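Local structure of sarcosine oxidase (Pyrococcus horikoshii, 1Y56) at residues V16-R27 with A341-I352; Y308-I318 with I329-M340. The protein serves as the beta subunit of an L-proline dehydrogenase complex and binds FAD, probably using this flavin to oxidise L-proline. All coordinates share one frame; numbering follows the deposited sequence.

Contact 1 of 2, residues V16-R27 with A341-I352. With FAD (flavin-adenine dinucleotide), chain I.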
loop_
_atom_site.group_PDB
_atom_site.type_symbol
_atom_site.label_atom_id
_atom_site.label_comp_id
_atom_site.label_asym_id
_atom_site.label_seq_id
_atom_site.Cartn_x
_atom_site.Cartn_y
_atom_site.Cartn_z
ATOM N N VAL B 16 -20.332 -45.158 3.764
ATOM C CA VAL B 16 -20.694 -45.830 5.008
ATOM C C VAL B 16 -21.839 -45.123 5.740
ATOM O O VAL B 16 -22.841 -45.749 6.107
ATOM C CB VAL B 16 -19.471 -46.037 5.914
ATOM C CG1 VAL B 16 -19.872 -46.696 7.219
ATOM C CG2 VAL B 16 -18.463 -46.895 5.184
ATOM N N GLY B 17 -21.692 -43.816 5.923
ATOM C CA GLY B 17 -22.704 -43.023 6.603
ATOM C C GLY B 17 -24.069 -43.156 5.960
ATOM O O GLY B 17 -25.044 -43.415 6.664
ATOM N N VAL B 18 -24.143 -42.993 4.633
ATOM C CA VAL B 18 -25.446 -42.973 3.941
ATOM C C VAL B 18 -26.052 -44.373 3.862
ATOM O O VAL B 18 -27.279 -44.535 3.911
ATOM C CB VAL B 18 -25.433 -42.269 2.534
ATOM C CG1 VAL B 18 -24.397 -41.188 2.490
ATOM C CG2 VAL B 18 -25.210 -43.246 1.401
ATOM N N THR B 19 -25.182 -45.374 3.777
ATOM C CA THR B 19 -25.608 -46.748 3.644
ATOM C C THR B 19 -26.252 -47.222 4.945
ATOM O O THR B 19 -27.187 -48.008 4.926
ATOM C CB THR B 19 -24.432 -47.637 3.200
ATOM O OG1 THR B 19 -24.925 -48.761 2.473
ATOM C CG2 THR B 19 -23.588 -48.109 4.384
ATOM N N ILE B 20 -25.744 -46.713 6.065
ATOM C CA ILE B 20 -26.295 -46.970 7.392
ATOM C C ILE B 20 -27.649 -46.277 7.548
ATOM O O ILE B 20 -28.636 -46.897 7.931
ATOM C CB ILE B 20 -25.314 -46.497 8.509
ATOM C CG1 ILE B 20 -24.095 -47.431 8.589
ATOM C CG2 ILE B 20 -26.019 -46.397 9.862
ATOM C CD1 ILE B 20 -22.922 -46.896 9.426
ATOM N N ALA B 21 -27.686 -44.983 7.248
ATOM C CA ALA B 21 -28.933 -44.237 7.266
ATOM C C ALA B 21 -29.956 -44.992 6.449
ATOM O O ALA B 21 -31.068 -45.232 6.909
ATOM C CB ALA B 21 -28.730 -42.861 6.695
ATOM N N HIS B 22 -29.543 -45.394 5.250
ATOM C CA HIS B 22 -30.408 -46.088 4.305
ATOM C C HIS B 22 -31.105 -47.313 4.903
ATOM O O HIS B 22 -32.310 -47.480 4.738
ATOM C CB HIS B 22 -29.633 -46.467 3.043
ATOM C CG HIS B 22 -30.303 -47.523 2.228
ATOM N ND1 HIS B 22 -31.499 -47.309 1.580
ATOM C CD2 HIS B 22 -29.957 -48.806 1.974
ATOM C CE1 HIS B 22 -31.858 -48.413 0.952
ATOM N NE2 HIS B 22 -30.942 -49.337 1.177
ATOM N N GLU B 23 -30.351 -48.160 5.598
ATOM C CA GLU B 23 -30.944 -49.315 6.266
ATOM C C GLU B 23 -31.892 -48.909 7.391
ATOM O O GLU B 23 -32.979 -49.454 7.510
ATOM C CB GLU B 23 -29.879 -50.273 6.802
ATOM C CG GLU B 23 -29.113 -51.040 5.743
ATOM C CD GLU B 23 -29.950 -52.062 4.967
ATOM O OE1 GLU B 23 -31.182 -52.171 5.185
ATOM O OE2 GLU B 23 -29.349 -52.763 4.117
ATOM N N LEU B 24 -31.478 -47.954 8.209
ATOM C CA LEU B 24 -32.290 -47.530 9.329
ATOM C C LEU B 24 -33.629 -46.981 8.853
ATOM O O LEU B 24 -34.677 -47.289 9.441
ATOM C CB LEU B 24 -31.552 -46.481 10.164
ATOM C CG LEU B 24 -30.412 -46.959 11.069
ATOM C CD1 LEU B 24 -29.497 -45.795 11.389
ATOM C CD2 LEU B 24 -30.913 -47.638 12.342
ATOM N N ALA B 25 -33.585 -46.195 7.777
ATOM C CA ALA B 25 -34.761 -45.513 7.257
ATOM C C ALA B 25 -35.754 -46.464 6.602
ATOM O O ALA B 25 -36.961 -46.342 6.807
ATOM C CB ALA B 25 -34.359 -44.414 6.296
ATOM N N LYS B 26 -35.255 -47.415 5.818
ATOM C CA LYS B 26 -36.147 -48.383 5.187
ATOM C C LYS B 26 -36.692 -49.357 6.227
ATOM O O LYS B 26 -37.678 -50.040 5.975
ATOM C CB LYS B 26 -35.499 -49.112 3.996
ATOM C CG LYS B 26 -34.535 -50.227 4.356
ATOM C CD LYS B 26 -34.864 -51.539 3.622
ATOM C CE LYS B 26 -34.587 -51.488 2.115
ATOM N NZ LYS B 26 -34.961 -52.770 1.435
ATOM N N ARG B 27 -36.051 -49.404 7.390
ATOM C CA ARG B 27 -36.515 -50.221 8.507
ATOM C C ARG B 27 -37.547 -49.483 9.359
ATOM O O ARG B 27 -37.977 -49.988 10.400
ATOM C CB ARG B 27 -35.337 -50.659 9.382
ATOM C CG ARG B 27 -34.619 -51.911 8.908
ATOM C CD ARG B 27 -33.395 -52.150 9.746
ATOM N NE ARG B 27 -32.873 -53.510 9.649
ATOM C CZ ARG B 27 -32.205 -53.984 8.599
ATOM N NH1 ARG B 27 -31.745 -55.231 8.607
ATOM N NH2 ARG B 27 -31.998 -53.214 7.536
ATOM N N ALA B 341 -19.617 -51.462 2.820
ATOM C CA ALA B 341 -20.642 -50.536 3.285
ATOM C C ALA B 341 -22.055 -51.104 3.389
ATOM O O ALA B 341 -22.662 -51.002 4.452
ATOM C CB ALA B 341 -20.621 -49.250 2.462
ATOM N N PRO B 342 -22.588 -51.709 2.302
ATOM C CA PRO B 342 -23.936 -52.268 2.344
ATOM C C PRO B 342 -24.133 -53.226 3.505
ATOM O O PRO B 342 -25.171 -53.177 4.176
ATOM C CB PRO B 342 -24.013 -53.043 1.036
ATOM C CG PRO B 342 -23.169 -52.280 0.141
ATOM C CD PRO B 342 -21.991 -51.921 0.971
ATOM N N ALA B 343 -23.144 -54.081 3.742
ATOM C CA ALA B 343 -23.198 -54.995 4.867
ATOM C C ALA B 343 -23.061 -54.301 6.220
ATOM O O ALA B 343 -23.802 -54.635 7.149
ATOM C CB ALA B 343 -22.180 -56.102 4.715
ATOM N N VAL B 344 -22.144 -53.339 6.358
ATOM C CA VAL B 344 -22.028 -52.679 7.669
ATOM C C VAL B 344 -23.285 -51.861 7.975
ATOM O O VAL B 344 -23.661 -51.698 9.146
ATOM C CB VAL B 344 -20.725 -51.846 7.891
ATOM C CG1 VAL B 344 -19.552 -52.460 7.162
ATOM C CG2 VAL B 344 -20.909 -50.393 7.515
ATOM N N GLY B 345 -23.937 -51.367 6.919
ATOM C CA GLY B 345 -25.209 -50.674 7.060
ATOM C C GLY B 345 -26.165 -51.612 7.766
ATOM O O GLY B 345 -26.692 -51.293 8.841
ATOM N N GLU B 346 -26.349 -52.789 7.171
ATOM C CA GLU B 346 -27.163 -53.848 7.755
ATOM C C GLU B 346 -26.780 -54.159 9.211
ATOM O O GLU B 346 -27.648 -54.165 10.080
ATOM C CB GLU B 346 -27.073 -55.107 6.892
ATOM C CG GLU B 346 -28.200 -56.108 7.092
ATOM C CD GLU B 346 -28.090 -57.291 6.135
ATOM O OE1 GLU B 346 -28.845 -57.300 5.125
ATOM O OE2 GLU B 346 -27.243 -58.194 6.384
ATOM N N MET B 347 -25.496 -54.400 9.478
ATOM C CA MET B 347 -25.028 -54.693 10.839
ATOM C C MET B 347 -25.359 -53.594 11.855
ATOM O O MET B 347 -25.921 -53.878 12.908
ATOM C CB MET B 347 -23.520 -54.922 10.852
ATOM C CG MET B 347 -23.076 -56.292 10.427
ATOM S SD MET B 347 -21.311 -56.250 10.083
ATOM C CE MET B 347 -20.853 -57.897 10.555
ATOM N N VAL B 348 -24.983 -52.352 11.540
ATOM C CA VAL B 348 -25.192 -51.217 12.435
ATOM C C VAL B 348 -26.681 -51.037 12.697
ATOM O O VAL B 348 -27.082 -50.873 13.840
ATOM C CB VAL B 348 -24.545 -49.907 11.891
ATOM C CG1 VAL B 348 -24.974 -48.685 12.709
ATOM C CG2 VAL B 348 -23.026 -50.028 11.864
ATOM N N ALA B 349 -27.497 -51.095 11.644
ATOM C CA ALA B 349 -28.956 -51.027 11.791
ATOM C C ALA B 349 -29.443 -52.039 12.837
ATOM O O ALA B 349 -30.099 -51.667 13.803
ATOM C CB ALA B 349 -29.642 -51.264 10.459
ATOM N N GLU B 350 -29.077 -53.305 12.652
ATOM C CA GLU B 350 -29.440 -54.375 13.567
ATOM C C GLU B 350 -28.946 -54.153 14.990
ATOM O O GLU B 350 -29.667 -54.431 15.944
ATOM C CB GLU B 350 -28.946 -55.717 13.038
ATOM C CG GLU B 350 -29.767 -56.264 11.877
ATOM C CD GLU B 350 -29.172 -57.526 11.267
ATOM O OE1 GLU B 350 -28.173 -58.060 11.807
ATOM O OE2 GLU B 350 -29.709 -57.988 10.232
ATOM N N LEU B 351 -27.718 -53.666 15.141
ATOM C CA LEU B 351 -27.227 -53.298 16.457
ATOM C C LEU B 351 -28.172 -52.289 17.103
ATOM O O LEU B 351 -28.722 -52.551 18.172
ATOM C CB LEU B 351 -25.807 -52.747 16.387
ATOM C CG LEU B 351 -24.665 -53.762 16.413
ATOM C CD1 LEU B 351 -23.338 -53.063 16.240
ATOM C CD2 LEU B 351 -24.659 -54.560 17.714
ATOM N N ILE B 352 -28.386 -51.154 16.436
ATOM C CA ILE B 352 -29.261 -50.088 16.934
ATOM C C ILE B 352 -30.618 -50.650 17.307
ATOM O O ILE B 352 -31.223 -50.258 18.295
ATOM C CB ILE B 352 -29.529 -49.014 15.831
ATOM C CG1 ILE B 352 -28.230 -48.404 15.269
ATOM C CG2 ILE B 352 -30.574 -47.961 16.296
ATOM C CD1 ILE B 352 -27.425 -47.613 16.227
HETATM P PA FAD I . -15.721 -41.109 4.004
HETATM O O1A FAD I . -14.480 -40.295 4.215
HETATM O O2A FAD I . -16.150 -41.408 2.591
HETATM O O5B FAD I . -16.918 -40.433 4.831
HETATM C C5B FAD I . -16.674 -39.734 6.041
HETATM C C4B FAD I . -17.398 -38.407 5.927
HETATM O O4B FAD I . -17.495 -37.815 7.218
HETATM C C3B FAD I . -16.671 -37.405 5.034
HETATM O O3B FAD I . -17.472 -37.116 3.876
HETATM C C2B FAD I . -16.476 -36.181 5.913
HETATM O O2B FAD I . -16.854 -34.958 5.302
HETATM C C1B FAD I . -17.438 -36.409 7.047
HETATM N N9A FAD I . -17.015 -35.701 8.275
HETATM C C8A FAD I . -15.792 -35.672 8.838
HETATM N N7A FAD I . -15.850 -34.881 9.935
HETATM C C5A FAD I . -17.112 -34.423 10.048
HETATM C C6A FAD I . -17.766 -33.600 10.959
HETATM N N6A FAD I . -17.099 -33.076 12.017
HETATM N N1A FAD I . -19.074 -33.330 10.782
HETATM C C2A FAD I . -19.761 -33.843 9.739
HETATM N N3A FAD I . -19.160 -34.641 8.843
HETATM C C4A FAD I . -17.842 -34.944 8.991
HETATM N N1 FAD I . -12.475 -49.127 -0.668
HETATM C C2 FAD I . -12.974 -50.207 -1.299
HETATM O O2 FAD I . -13.814 -50.909 -0.707
HETATM N N3 FAD I . -12.597 -50.555 -2.545
HETATM C C4 FAD I . -11.699 -49.838 -3.248
HETATM O O4 FAD I . -11.368 -50.173 -4.411
HETATM C C4X FAD I . -11.126 -48.715 -2.663
HETATM N N5 FAD I . -10.210 -47.943 -3.301
HETATM C C5X FAD I . -9.686 -46.847 -2.691
HETATM C C6 FAD I . -8.745 -46.075 -3.385
HETATM C C7 FAD I . -8.190 -44.935 -2.793
HETATM C C7M FAD I . -7.175 -44.113 -3.554
HETATM C C8 FAD I . -8.584 -44.577 -1.495
HETATM C C8M FAD I . -8.030 -43.386 -0.817
HETATM C C9 FAD I . -9.519 -45.345 -0.802
HETATM C C9A FAD I . -10.083 -46.479 -1.388
HETATM N N10 FAD I . -10.987 -47.203 -0.694
HETATM C C10 FAD I . -11.558 -48.357 -1.283
HETATM C "C1'" FAD I . -11.354 -46.811 0.662
HETATM C "C2'" FAD I . -12.747 -46.241 0.698
HETATM O "O2'" FAD I . -12.712 -44.994 0.016
HETATM C "C3'" FAD I . -13.120 -45.992 2.141
HETATM O "O3'" FAD I . -12.971 -47.207 2.888
HETATM C "C4'" FAD I . -14.555 -45.507 2.224
HETATM O "O4'" FAD I . -14.747 -44.309 1.450
HETATM C "C5'" FAD I . -14.943 -45.232 3.665
HETATM O "O5'" FAD I . -16.202 -44.578 3.593
HETATM P P FAD I . -16.664 -43.685 4.821
HETATM O O1P FAD I . -16.380 -44.474 6.073
HETATM O O2P FAD I . -18.046 -43.194 4.499
HETATM O O3P FAD I . -15.561 -42.511 4.770
#
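Helices 16-26 and 341-352 meet at Gly345, whose CA lies 3.9 Å from the CA of Ile20, and CG1 of Ile20 rests on this bare stretch of backbone. The axes approach to 7.8 Å and cross at -50°. Beside the glycine, Ile20 and Val348 meet obliquely, each using both branches: CG2 of Ile20 touches CG1 of Val348 at 3.8 Å, while CD1 of Ile20 faces CG2 of Val348. Toward the N-terminal ends, Val16 and Val344 cross at about a right angle through their methyls. CG1 of Val16 stands opposite its backbone N (chi1 178°) and reaches CG2 of Val344 at 3.9 Å, while CG2 of Val16 packs beside the FAD phosphate and the CB of Ala341. Leu24 lays CD2 across Ile352, again nearly perpendicular.

At the far end, the Arg27 guanidinium carries the methyl of Ala349 over one face. Arg27 NH2 forms a salt bridge of 2.7 Å with Glu23 OE1, and Arg27 NH1 makes a long one of 3.8 Å with Glu350 OE2. Glu350 also accepts from the amide of Lys358, and nearby Glu346 pairs chiefly with Arg66.

Val16 N donates to FAD O2P at 3.1 Å. Helix 15-26 begins within a GxGxxG pattern whose last glycine is Gly17, consistent with the dinucleotide-binding Rossmann-type fold of FAD-dependent oxidoreductases, here backed by the C-terminal helix.

Contact 2 of 2, residues Y308-I318 with I329-M340. With FAD (flavin-adenine dinucleotide), chain I.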
loop_
_atom_site.group_PDB
_atom_site.type_symbol
_atom_site.label_atom_id
_atom_site.label_comp_id
_atom_site.label_asym_id
_atom_site.label_seq_id
_atom_site.Cartn_x
_atom_site.Cartn_y
_atom_site.Cartn_z
ATOM N N TYR B 308 -6.624 -43.561 3.559
ATOM C CA TYR B 308 -7.020 -44.807 4.174
ATOM C C TYR B 308 -7.147 -44.411 5.638
ATOM O O TYR B 308 -6.285 -43.703 6.163
ATOM C CB TYR B 308 -5.925 -45.856 4.037
ATOM C CG TYR B 308 -5.893 -46.684 2.762
ATOM C CD1 TYR B 308 -6.532 -46.264 1.577
ATOM C CD2 TYR B 308 -5.169 -47.890 2.733
ATOM C CE1 TYR B 308 -6.462 -47.044 0.400
ATOM C CE2 TYR B 308 -5.083 -48.665 1.583
ATOM C CZ TYR B 308 -5.729 -48.249 0.419
ATOM O OH TYR B 308 -5.624 -49.052 -0.702
ATOM N N ALA B 309 -8.230 -44.817 6.290
ATOM C CA ALA B 309 -8.337 -44.665 7.738
ATOM C C ALA B 309 -7.893 -45.976 8.372
ATOM O O ALA B 309 -8.700 -46.902 8.532
ATOM C CB ALA B 309 -9.746 -44.308 8.153
ATOM N N LYS B 310 -6.601 -46.050 8.713
ATOM C CA LYS B 310 -5.968 -47.290 9.167
ATOM C C LYS B 310 -6.104 -47.579 10.665
ATOM O O LYS B 310 -5.962 -46.676 11.490
ATOM C CB LYS B 310 -4.489 -47.291 8.778
ATOM C CG LYS B 310 -4.212 -47.795 7.362
ATOM C CD LYS B 310 -2.735 -48.148 7.143
ATOM C CE LYS B 310 -2.303 -49.391 7.934
ATOM N NZ LYS B 310 -0.845 -49.695 7.761
ATOM N N THR B 311 -6.382 -48.840 10.997
ATOM C CA THR B 311 -6.193 -49.357 12.351
ATOM C C THR B 311 -4.993 -50.304 12.370
ATOM O O THR B 311 -4.540 -50.750 11.308
ATOM C CB THR B 311 -7.416 -50.128 12.855
ATOM O OG1 THR B 311 -7.671 -51.238 11.986
ATOM C CG2 THR B 311 -8.638 -49.223 12.936
ATOM N N PRO B 312 -4.474 -50.626 13.570
ATOM C CA PRO B 312 -3.310 -51.501 13.700
ATOM C C PRO B 312 -3.475 -52.888 13.084
ATOM O O PRO B 312 -2.475 -53.523 12.742
ATOM C CB PRO B 312 -3.132 -51.624 15.209
ATOM C CG PRO B 312 -3.750 -50.410 15.748
ATOM C CD PRO B 312 -4.931 -50.153 14.884
ATOM N N ASP B 313 -4.712 -53.358 12.949
ATOM C CA ASP B 313 -4.951 -54.657 12.328
ATOM C C ASP B 313 -5.753 -54.551 11.033
ATOM O O ASP B 313 -6.373 -55.518 10.609
ATOM C CB ASP B 313 -5.602 -55.638 13.310
ATOM C CG ASP B 313 -6.985 -55.195 13.766
ATOM O OD1 ASP B 313 -7.520 -55.814 14.718
ATOM O OD2 ASP B 313 -7.543 -54.235 13.190
ATOM N N SER B 314 -5.751 -53.376 10.409
ATOM C CA SER B 314 -6.459 -53.182 9.137
ATOM C C SER B 314 -7.928 -53.620 9.109
ATOM O O SER B 314 -8.454 -53.911 8.041
ATOM C CB SER B 314 -5.705 -53.856 7.991
ATOM O OG SER B 314 -4.541 -53.117 7.672
ATOM N N ASN B 315 -8.576 -53.660 10.270
ATOM C CA ASN B 315 -10.006 -53.926 10.372
ATOM C C ASN B 315 -10.716 -52.746 11.013
ATOM O O ASN B 315 -10.149 -52.079 11.871
ATOM C CB ASN B 315 -10.273 -55.180 11.201
ATOM C CG ASN B 315 -10.052 -56.455 10.417
ATOM O OD1 ASN B 315 -10.945 -56.927 9.712
ATOM N ND2 ASN B 315 -8.871 -57.033 10.554
ATOM N N PRO B 316 -11.962 -52.469 10.600
ATOM C CA PRO B 316 -12.666 -51.349 11.206
ATOM C C PRO B 316 -13.015 -51.552 12.673
ATOM O O PRO B 316 -12.856 -52.646 13.205
ATOM C CB PRO B 316 -13.941 -51.267 10.376
ATOM C CG PRO B 316 -14.112 -52.628 9.813
ATOM C CD PRO B 316 -12.764 -53.114 9.545
ATOM N N ALA B 317 -13.457 -50.472 13.307
ATOM C CA ALA B 317 -14.085 -50.517 14.619
ATOM C C ALA B 317 -15.561 -50.246 14.417
ATOM O O ALA B 317 -15.964 -49.124 14.077
ATOM C CB ALA B 317 -13.492 -49.489 15.538
ATOM N N ILE B 318 -16.357 -51.295 14.595
ATOM C CA ILE B 318 -17.786 -51.235 14.392
ATOM C C ILE B 318 -18.410 -51.826 15.628
ATOM O O ILE B 318 -18.272 -53.019 15.893
ATOM C CB ILE B 318 -18.207 -52.018 13.137
ATOM C CG1 ILE B 318 -17.469 -51.466 11.903
ATOM C CG2 ILE B 318 -19.722 -51.970 12.960
ATOM C CD1 ILE B 318 -17.526 -52.361 10.677
ATOM N N ILE B 329 -19.798 -46.691 16.685
ATOM C CA ILE B 329 -18.728 -46.370 15.780
ATOM C C ILE B 329 -18.743 -47.365 14.618
ATOM O O ILE B 329 -18.962 -48.564 14.816
ATOM C CB ILE B 329 -17.348 -46.299 16.521
ATOM C CG1 ILE B 329 -16.283 -45.625 15.639
ATOM C CG2 ILE B 329 -16.917 -47.677 17.017
ATOM C CD1 ILE B 329 -15.033 -45.173 16.376
ATOM N N ALA B 330 -18.559 -46.832 13.411
ATOM C CA ALA B 330 -18.311 -47.615 12.207
ATOM C C ALA B 330 -17.256 -46.886 11.384
ATOM O O ALA B 330 -17.590 -46.134 10.463
ATOM C CB ALA B 330 -19.582 -47.771 11.410
ATOM N N ALA B 331 -15.983 -47.102 11.725
ATOM C CA ALA B 331 -14.884 -46.324 11.147
ATOM C C ALA B 331 -13.548 -47.069 11.146
ATOM O O ALA B 331 -13.310 -47.936 11.984
ATOM C CB ALA B 331 -14.746 -45.003 11.891
ATOM N N GLY B 332 -12.678 -46.720 10.204
ATOM C CA GLY B 332 -11.345 -47.307 10.127
ATOM C C GLY B 332 -11.294 -48.472 9.160
ATOM O O GLY B 332 -10.767 -49.530 9.477
ATOM N N PHE B 333 -11.825 -48.277 7.961
ATOM C CA PHE B 333 -11.974 -49.388 7.036
ATOM C C PHE B 333 -10.696 -49.746 6.281
ATOM O O PHE B 333 -10.655 -50.707 5.505
ATOM C CB PHE B 333 -13.162 -49.151 6.118
ATOM C CG PHE B 333 -14.483 -49.127 6.847
ATOM C CD1 PHE B 333 -15.134 -50.314 7.177
ATOM C CD2 PHE B 333 -15.067 -47.921 7.224
ATOM C CE1 PHE B 333 -16.364 -50.296 7.870
ATOM C CE2 PHE B 333 -16.294 -47.895 7.914
ATOM C CZ PHE B 333 -16.944 -49.085 8.233
ATOM N N SER B 334 -9.639 -48.989 6.548
ATOM C CA SER B 334 -8.294 -49.364 6.125
ATOM C C SER B 334 -8.193 -49.766 4.649
ATOM O O SER B 334 -7.450 -50.677 4.307
ATOM C CB SER B 334 -7.752 -50.493 7.017
ATOM O OG SER B 334 -8.040 -50.258 8.392
ATOM N N GLY B 335 -8.937 -49.081 3.784
ATOM C CA GLY B 335 -8.740 -49.200 2.346
ATOM C C GLY B 335 -9.782 -50.022 1.614
ATOM O O GLY B 335 -9.814 -50.036 0.379
ATOM N N HIS B 336 -10.638 -50.709 2.361
ATOM C CA HIS B 336 -11.635 -51.576 1.764
ATOM C C HIS B 336 -13.003 -51.351 2.401
ATOM O O HIS B 336 -13.818 -52.266 2.493
ATOM C CB HIS B 336 -11.195 -53.036 1.885
ATOM C CG HIS B 336 -10.876 -53.458 3.286
ATOM N ND1 HIS B 336 -9.584 -53.588 3.747
ATOM C CD2 HIS B 336 -11.680 -53.776 4.330
ATOM C CE1 HIS B 336 -9.605 -53.970 5.012
ATOM N NE2 HIS B 336 -10.864 -54.085 5.392
ATOM N N GLY B 337 -13.253 -50.123 2.839
ATOM C CA GLY B 337 -14.528 -49.781 3.454
ATOM C C GLY B 337 -15.672 -49.523 2.494
ATOM O O GLY B 337 -16.830 -49.589 2.893
ATOM N N PHE B 338 -15.371 -49.217 1.234
ATOM C CA PHE B 338 -16.439 -49.004 0.247
ATOM C C PHE B 338 -17.214 -50.299 -0.024
ATOM O O PHE B 338 -18.438 -50.321 0.085
ATOM C CB PHE B 338 -15.888 -48.397 -1.044
ATOM C CG PHE B 338 -16.777 -48.581 -2.236
ATOM C CD1 PHE B 338 -16.389 -49.411 -3.284
ATOM C CD2 PHE B 338 -17.994 -47.917 -2.331
ATOM C CE1 PHE B 338 -17.212 -49.584 -4.416
ATOM C CE2 PHE B 338 -18.829 -48.086 -3.457
ATOM C CZ PHE B 338 -18.436 -48.916 -4.495
ATOM N N MET B 339 -16.487 -51.369 -0.345
ATOM C CA MET B 339 -17.078 -52.679 -0.578
ATOM C C MET B 339 -17.896 -53.202 0.610
ATOM O O MET B 339 -18.920 -53.856 0.423
ATOM C CB MET B 339 -16.006 -53.681 -0.988
ATOM C CG MET B 339 -14.894 -53.903 0.011
ATOM S SD MET B 339 -13.653 -55.041 -0.659
ATOM C CE MET B 339 -12.450 -53.955 -1.443
ATOM N N MET B 340 -17.467 -52.888 1.827
ATOM C CA MET B 340 -18.156 -53.392 3.018
ATOM C C MET B 340 -19.487 -52.693 3.306
ATOM O O MET B 340 -20.368 -53.264 3.958
ATOM C CB MET B 340 -17.256 -53.261 4.243
ATOM C CG MET B 340 -16.207 -54.333 4.368
ATOM S SD MET B 340 -15.160 -54.112 5.816
ATOM C CE MET B 340 -16.340 -54.361 7.146
HETATM P PA FAD I . -15.721 -41.109 4.004
HETATM O O1A FAD I . -14.480 -40.295 4.215
HETATM O O2A FAD I . -16.150 -41.408 2.591
HETATM O O5B FAD I . -16.918 -40.433 4.831
HETATM C C5B FAD I . -16.674 -39.734 6.041
HETATM C C4B FAD I . -17.398 -38.407 5.927
HETATM O O4B FAD I . -17.495 -37.815 7.218
HETATM C C3B FAD I . -16.671 -37.405 5.034
HETATM O O3B FAD I . -17.472 -37.116 3.876
HETATM C C2B FAD I . -16.476 -36.181 5.913
HETATM O O2B FAD I . -16.854 -34.958 5.302
HETATM C C1B FAD I . -17.438 -36.409 7.047
HETATM N N9A FAD I . -17.015 -35.701 8.275
HETATM C C8A FAD I . -15.792 -35.672 8.838
HETATM N N7A FAD I . -15.850 -34.881 9.935
HETATM C C5A FAD I . -17.112 -34.423 10.048
HETATM C C6A FAD I . -17.766 -33.600 10.959
HETATM N N6A FAD I . -17.099 -33.076 12.017
HETATM N N1A FAD I . -19.074 -33.330 10.782
HETATM C C2A FAD I . -19.761 -33.843 9.739
HETATM N N3A FAD I . -19.160 -34.641 8.843
HETATM C C4A FAD I . -17.842 -34.944 8.991
HETATM N N1 FAD I . -12.475 -49.127 -0.668
HETATM C C2 FAD I . -12.974 -50.207 -1.299
HETATM O O2 FAD I . -13.814 -50.909 -0.707
HETATM N N3 FAD I . -12.597 -50.555 -2.545
HETATM C C4 FAD I . -11.699 -49.838 -3.248
HETATM O O4 FAD I . -11.368 -50.173 -4.411
HETATM C C4X FAD I . -11.126 -48.715 -2.663
HETATM N N5 FAD I . -10.210 -47.943 -3.301
HETATM C C5X FAD I . -9.686 -46.847 -2.691
HETATM C C6 FAD I . -8.745 -46.075 -3.385
HETATM C C7 FAD I . -8.190 -44.935 -2.793
HETATM C C7M FAD I . -7.175 -44.113 -3.554
HETATM C C8 FAD I . -8.584 -44.577 -1.495
HETATM C C8M FAD I . -8.030 -43.386 -0.817
HETATM C C9 FAD I . -9.519 -45.345 -0.802
HETATM C C9A FAD I . -10.083 -46.479 -1.388
HETATM N N10 FAD I . -10.987 -47.203 -0.694
HETATM C C10 FAD I . -11.558 -48.357 -1.283
HETATM C "C1'" FAD I . -11.354 -46.811 0.662
HETATM C "C2'" FAD I . -12.747 -46.241 0.698
HETATM O "O2'" FAD I . -12.712 -44.994 0.016
HETATM C "C3'" FAD I . -13.120 -45.992 2.141
HETATM O "O3'" FAD I . -12.971 -47.207 2.888
HETATM C "C4'" FAD I . -14.555 -45.507 2.224
HETATM O "O4'" FAD I . -14.747 -44.309 1.450
HETATM C "C5'" FAD I . -14.943 -45.232 3.665
HETATM O "O5'" FAD I . -16.202 -44.578 3.593
HETATM P P FAD I . -16.664 -43.685 4.821
HETATM O O1P FAD I . -16.380 -44.474 6.073
HETATM O O2P FAD I . -18.046 -43.194 4.499
HETATM O O3P FAD I . -15.561 -42.511 4.770
HETATM O O HOH W 1 -12.085 -55.405 7.618
#
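Ile329 packs CG2 against the carbonyl O of Ala317 and, more loosely, its CB, just before the strand pairs with 317-318. Ala330 faces Ile318 in a non-hydrogen-bonded antiparallel pair, CG1 of Ile318 lying near the CA of Ala330. Ala331 and Ala317 form the hydrogen-bonded pair: Ala317 N to Ala331 O is 2.9 Å, and Ala331 N returns a bond to Ala317 O.

At Gly332 the chain leaves the strand with a positive phi, and its O receives a CA-H...O contact from Pro316. The Phe333 side chain crosses those of Pro316 and Ile318 at about a right angle, with Phe333 CD1 3.5 Å from Pro316 CB and Phe333 CE1 against Ile318 CD1; Met340 CE also touches Pro316. Ser334 N donates to Ala309 O at 3.0 Å. The Ser334 hydroxyl, turned opposite the carbonyl carbon (chi1 -43°), donates to Gly332 O and receives a weak bond from Thr311 N, tying the turn to the end of strand 299-310.

Gly335 presses its CA over the centre of the Tyr308 ring, a CH-pi contact only 3° off the normal, while His225 stacks on Tyr308 as well. His336, which closes the type I' turn begun at Phe333, points its ring edge at Ser314 O and shares a water with Asn315 OD1; the water lies 2.9 Å from His336 NE2.

The turn already lies against the flavin, with Gly335 O beside FAD C10 and the isoalloxazine at the edge of the Tyr308 ring. Gly337 N then bonds weakly to FAD O3', and Met339 N donates to FAD O2 at 2.7 Å. This amide at the N-terminal end of helix 337-354, held on the flavin pyrimidine carbonyl, is typical of the flavin site in FAD-dependent oxidoreductases.

How the contacts relate
Contacts 1 and 2 share helix 337-354 and line successive parts of one FAD: Val16 N of contact 1 bonds one phosphate oxygen, while in contact 2 Gly337 N weakly bonds the ribityl O3' and Met339 N the flavin O2. Their centres lie 16 Å apart, yet they touch directly. Phe333 is where they meet, its CE2 3.6 Å from Val16 CG2 and its CE1 3.9 Å from Val344 CG1. A second junction is Ile20 CD1 on Ala330 CB at 4.0 Å, joining helix 15-26 to strand 327-331. In sequence, both segments of contact 2 fall between 16-27 and 341-352, which contact 1 brings together. The Tyr308 side chain lies about 11 Å from the bound FMN.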